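Chloride intracellular channel exc-4 (Caenorhabditis elegans, PDB 2YV9) may insert into membranes to form chloride channels, and is required to control the lumen size of the growing excretory canal in the worm. Local coordinates at residues V55-V60 / E84-L89; L89-N94 / E98-H103. All blocks are in the same frame, centred on the assembly; numbering follows the deposited sequence.

Both contacts belong to the thioredoxin-like N-terminal domain, whose mixed four-stranded sheet runs in the order 57-63, 19-25, 81-84, 89-91. Contact 1 spans that sheet at one end, from the outer strand 57-63 to the turn between strands 81-84 and 89-91; contact 2 follows in the chain and takes strand 89-91 on into helix 94-107. Their centres are about 11 Å apart and Leu89 is common to both. Glu84 ties them together: OE2 forms a salt bridge with Arg100 NH2 at 2.8 Å, and OE1 probably a hydrogen bond with Tyr91 OH. Both are seen in the soluble, globular form; the refolding proposed for membrane insertion in this family would probably disturb at least some of these links.

Contact 1. Residues V55-V60 / E84-L89; sequences VARVEV and EEEKEL
A single salt bridge joins Arg57 to Glu86: Arg57 NH2 lies 3.3 Å from Glu86 OE2, with an N-H...O angle of 170°. The oxygen sits at the edge of the guanidinium, nearly in its plane, whereas the nitrogen approaches OE2 from above the carboxylate. The two flat groups are turned 44° apart, and Glu86 OE1 is almost as near to the same NH2, at 3.4 Å. Long, flexible side chains suit this gap, since the backbones themselves do not meet. Arg57 bends at chi3 (-77°), which turns its end toward the turn, while Glu86 reaches out fully extended beyond CG. NH2 also donates to the backbone O of Lys17, so the guanidinium is held by the chain leading into strand 19-25 as well as by the carboxylate.

Backbone hydrogen bonds shape the turn that carries Glu86. Strands 81-84 and 89-91 form a beta hairpin closed by Glu84 N to Leu89 O at 2.8 Å and by Leu89 N to Glu84 O at 3.1 Å. Glu88 and Leu89 both face Glu84, a G1 beta bulge, with Glu88 in the left-handed backbone conformation of the bulge's first residue. On the neighbouring, parallel strand 19-25 and just before it, Leu20 and Pro18 take the backbone hydrogen bonds of Arg57.

Charge marks the surroundings too: Glu88 OE1 forms a salt bridge with Arg128 NH2 of the second subunit.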
# COMPACT_ATOMS: atom_id res chain seq x y z
N VAL A 55 -0.38 18.81 16.25
CA VAL A 55 0.81 17.96 16.22
C VAL A 55 1.50 18.03 14.83
O VAL A 55 2.72 17.90 14.73
CB VAL A 55 0.43 16.49 16.59
CG1 VAL A 55 1.48 15.47 16.17
CG2 VAL A 55 0.15 16.36 18.10
N ALA A 56 0.72 18.21 13.77
CA ALA A 56 1.29 18.28 12.41
C ALA A 56 0.56 19.33 11.56
O ALA A 56 -0.60 19.63 11.83
CB ALA A 56 1.20 16.90 11.73
N ARG A 57 1.25 19.89 10.58
CA ARG A 57 0.65 20.58 9.48
C ARG A 57 0.38 19.53 8.40
O ARG A 57 1.21 18.64 8.14
CB ARG A 57 1.55 21.65 8.92
CG ARG A 57 1.86 22.77 9.91
CD ARG A 57 2.89 23.71 9.30
NE ARG A 57 4.23 23.14 9.36
CZ ARG A 57 5.18 23.31 8.44
NH1 ARG A 57 4.97 24.06 7.36
NH2 ARG A 57 6.37 22.74 8.61
N VAL A 58 -0.78 19.64 7.76
CA VAL A 58 -1.20 18.66 6.78
C VAL A 58 -1.84 19.36 5.60
O VAL A 58 -2.71 20.23 5.78
CB VAL A 58 -2.24 17.69 7.40
CG1 VAL A 58 -2.68 16.58 6.39
CG2 VAL A 58 -1.74 17.11 8.67
N GLU A 59 -1.43 18.96 4.40
CA GLU A 59 -2.07 19.39 3.18
C GLU A 59 -2.53 18.12 2.48
O GLU A 59 -1.91 17.09 2.64
CB GLU A 59 -1.10 20.18 2.30
CG GLU A 59 -0.65 21.50 2.93
CD GLU A 59 0.40 22.24 2.10
OE1 GLU A 59 0.95 21.63 1.15
OE2 GLU A 59 0.66 23.42 2.40
N VAL A 60 -3.65 18.20 1.77
CA VAL A 60 -4.11 17.10 0.96
C VAL A 60 -4.31 17.56 -0.47
O VAL A 60 -4.90 18.62 -0.68
CB VAL A 60 -5.45 16.53 1.47
CG1 VAL A 60 -5.92 15.34 0.55
CG2 VAL A 60 -5.32 16.05 2.90
N GLU A 84 7.05 14.12 3.10
CA GLU A 84 7.58 14.99 4.21
C GLU A 84 8.83 15.67 3.67
O GLU A 84 9.96 15.26 3.89
CB GLU A 84 7.85 14.20 5.47
CG GLU A 84 8.10 15.05 6.72
CD GLU A 84 8.02 14.22 8.00
OE1 GLU A 84 7.83 12.97 7.93
OE2 GLU A 84 8.18 14.80 9.09
N GLU A 85 8.60 16.73 2.93
CA GLU A 85 9.64 17.36 2.14
C GLU A 85 10.79 17.89 2.99
O GLU A 85 11.95 17.77 2.61
CB GLU A 85 9.05 18.48 1.32
CG GLU A 85 9.44 18.38 -0.08
CD GLU A 85 8.86 19.49 -0.89
OE1 GLU A 85 7.81 20.03 -0.55
OE2 GLU A 85 9.51 19.80 -1.90
N GLU A 86 10.48 18.41 4.17
CA GLU A 86 11.52 18.99 5.00
C GLU A 86 12.53 17.94 5.48
O GLU A 86 13.66 18.28 5.78
CB GLU A 86 10.91 19.79 6.18
CG GLU A 86 10.00 20.93 5.71
CD GLU A 86 9.38 21.74 6.84
OE1 GLU A 86 9.35 21.28 8.01
OE2 GLU A 86 8.91 22.86 6.53
N LYS A 87 12.12 16.65 5.55
CA LYS A 87 13.06 15.55 5.82
C LYS A 87 13.54 14.85 4.54
O LYS A 87 14.22 13.85 4.62
CB LYS A 87 12.38 14.50 6.69
CG LYS A 87 11.86 15.03 8.01
CD LYS A 87 11.41 13.88 8.88
CE LYS A 87 11.15 14.34 10.30
NZ LYS A 87 12.42 14.71 10.98
N GLU A 88 13.21 15.40 3.37
CA GLU A 88 13.45 14.74 2.08
C GLU A 88 12.85 13.34 1.97
O GLU A 88 13.42 12.47 1.31
CB GLU A 88 14.95 14.63 1.80
CG GLU A 88 15.68 15.94 1.95
CD GLU A 88 17.01 15.99 1.23
OE1 GLU A 88 17.33 15.08 0.43
OE2 GLU A 88 17.74 16.98 1.49
N LEU A 89 11.69 13.11 2.57
CA LEU A 89 11.13 11.76 2.63
C LEU A 89 9.84 11.65 1.85
O LEU A 89 9.02 12.58 1.79
CB LEU A 89 10.91 11.30 4.07
CG LEU A 89 12.15 11.06 4.93
CD1 LEU A 89 11.74 10.71 6.38
CD2 LEU A 89 13.10 9.98 4.34

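Contact 2. Residues L89-N94 / E98-H103; sequences LTYTDN and EGRIFH. With CA (calcium ion), chain C.
One face of the Tyr91 ring is covered by the aliphatic part of Arg100. Arg100 CB stands over it as a CH-pi contact, 4.2 Å from the centroid and displaced toward the rim, and CG lies 3.7 Å from Tyr91 CZ. Arg100 CD continues to Tyr91 OH at 3.5 Å. The bend at chi2 (57°) carries the chain past the phenol, leaving the guanidinium plane 40° from the ring. An arginine suits this place because its methylenes pack on the ring while its charged end travels on to Glu84, which receives Arg100 NH2 in a salt bridge and is hydrogen-bonded to Tyr91 OH. In the guanidinium plane, at its edge, lies His103 ND1.

Nearer the start of the helix, Glu98 N donates to Asn94 O at 3.0 Å with an angle of 166°, an ordinary first-turn helical bond. The ends of these two side chains meet a second copy of the protein in the crystal: Glu98 OE1 forms a salt bridge with Arg95 NH1 of that chain, and Asn94 ND2 a hydrogen bond with its Asp93.

Between strand and helix, Thr92 O binds the calcium ion at 2.6 Å, together with the backbone oxygens of Gln78 and Pro80 and a water. Asp93 is the N-cap of helix 94-107: its carboxylate caps a backbone N in the first turn, and Glu96 OE1 in return bonds Asp93 N. This passage from edge strand to helix is the closing beta-alpha connection of the thioredoxin-like domain in the GST fold.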
# COMPACT_ATOMS: atom_id res chain seq x y z
N LEU A 89 11.69 13.11 2.57
CA LEU A 89 11.13 11.76 2.63
C LEU A 89 9.84 11.65 1.85
O LEU A 89 9.02 12.58 1.79
CB LEU A 89 10.91 11.30 4.07
CG LEU A 89 12.15 11.06 4.93
CD1 LEU A 89 11.74 10.71 6.38
CD2 LEU A 89 13.10 9.98 4.34
N THR A 90 9.67 10.49 1.22
CA THR A 90 8.48 10.15 0.49
C THR A 90 8.03 8.77 0.94
O THR A 90 8.78 7.81 0.84
CB THR A 90 8.74 10.13 -1.01
OG1 THR A 90 9.16 11.44 -1.42
CG2 THR A 90 7.49 9.75 -1.77
N TYR A 91 6.83 8.68 1.50
CA TYR A 91 6.28 7.40 1.96
C TYR A 91 5.25 6.92 0.95
O TYR A 91 4.10 7.41 0.94
CB TYR A 91 5.63 7.57 3.34
CG TYR A 91 6.44 8.38 4.35
CD1 TYR A 91 7.46 7.79 5.07
CD2 TYR A 91 6.18 9.72 4.56
CE1 TYR A 91 8.20 8.51 6.03
CE2 TYR A 91 6.91 10.47 5.54
CZ TYR A 91 7.93 9.85 6.26
OH TYR A 91 8.70 10.56 7.19
N THR A 92 5.63 5.97 0.10
CA THR A 92 4.74 5.50 -0.95
C THR A 92 4.00 4.22 -0.56
O THR A 92 2.97 3.92 -1.14
CB THR A 92 5.48 5.29 -2.29
OG1 THR A 92 6.47 4.27 -2.13
CG2 THR A 92 6.14 6.60 -2.73
N ASP A 93 4.50 3.50 0.45
CA ASP A 93 3.99 2.20 0.84
C ASP A 93 3.17 2.38 2.09
O ASP A 93 3.57 3.15 2.99
CB ASP A 93 5.14 1.22 1.12
CG ASP A 93 4.66 -0.20 1.42
OD1 ASP A 93 4.09 -0.42 2.51
OD2 ASP A 93 4.85 -1.12 0.58
N ASN A 94 2.02 1.72 2.15
CA ASN A 94 1.10 1.94 3.30
C ASN A 94 1.74 1.59 4.63
O ASN A 94 1.39 2.20 5.70
CB ASN A 94 -0.25 1.20 3.07
CG ASN A 94 -1.10 1.86 1.97
OD1 ASN A 94 -0.67 2.83 1.35
ND2 ASN A 94 -2.32 1.39 1.80
N GLU A 98 1.75 4.51 7.54
CA GLU A 98 1.22 4.19 8.88
C GLU A 98 2.32 4.33 9.93
O GLU A 98 2.08 4.83 11.03
CB GLU A 98 0.71 2.79 8.98
CG GLU A 98 -0.02 2.49 10.26
CD GLU A 98 -0.52 1.07 10.28
OE1 GLU A 98 -1.71 0.87 10.01
OE2 GLU A 98 0.27 0.13 10.46
N GLY A 99 3.52 3.84 9.59
CA GLY A 99 4.70 3.88 10.49
C GLY A 99 5.02 5.29 10.96
O GLY A 99 5.29 5.56 12.14
N ARG A 100 4.98 6.22 10.02
CA ARG A 100 5.32 7.61 10.34
C ARG A 100 4.21 8.23 11.23
O ARG A 100 4.48 8.94 12.20
CB ARG A 100 5.54 8.44 9.08
CG ARG A 100 5.90 9.93 9.37
CD ARG A 100 7.15 10.07 10.28
NE ARG A 100 7.45 11.50 10.41
CZ ARG A 100 7.83 12.10 11.54
NH1 ARG A 100 8.00 11.42 12.66
NH2 ARG A 100 8.03 13.42 11.53
N ILE A 101 2.95 7.95 10.91
CA ILE A 101 1.83 8.50 11.69
C ILE A 101 1.83 7.86 13.08
O ILE A 101 1.59 8.55 14.08
CB ILE A 101 0.47 8.33 10.96
CG1 ILE A 101 0.53 8.95 9.55
CG2 ILE A 101 -0.68 8.93 11.81
CD1 ILE A 101 -0.71 8.56 8.70
N PHE A 102 2.12 6.56 13.18
CA PHE A 102 2.20 5.83 14.44
C PHE A 102 3.28 6.45 15.33
O PHE A 102 3.07 6.60 16.55
CB PHE A 102 2.60 4.38 14.15
CG PHE A 102 2.77 3.52 15.37
CD1 PHE A 102 1.76 2.68 15.77
CD2 PHE A 102 3.96 3.51 16.08
CE1 PHE A 102 1.90 1.85 16.89
CE2 PHE A 102 4.10 2.72 17.20
CZ PHE A 102 3.07 1.88 17.58
N HIS A 103 4.41 6.80 14.71
CA HIS A 103 5.56 7.36 15.44
C HIS A 103 5.14 8.67 16.06
O HIS A 103 5.35 8.89 17.28
CB HIS A 103 6.77 7.58 14.53
CG HIS A 103 7.96 8.13 15.25
ND1 HIS A 103 8.11 9.47 15.51
CD2 HIS A 103 9.01 7.50 15.83
CE1 HIS A 103 9.23 9.66 16.20
NE2 HIS A 103 9.79 8.48 16.41
CA CA C . 0.41 3.56 -1.43
O HOH W 1 -1.56 2.18 -2.61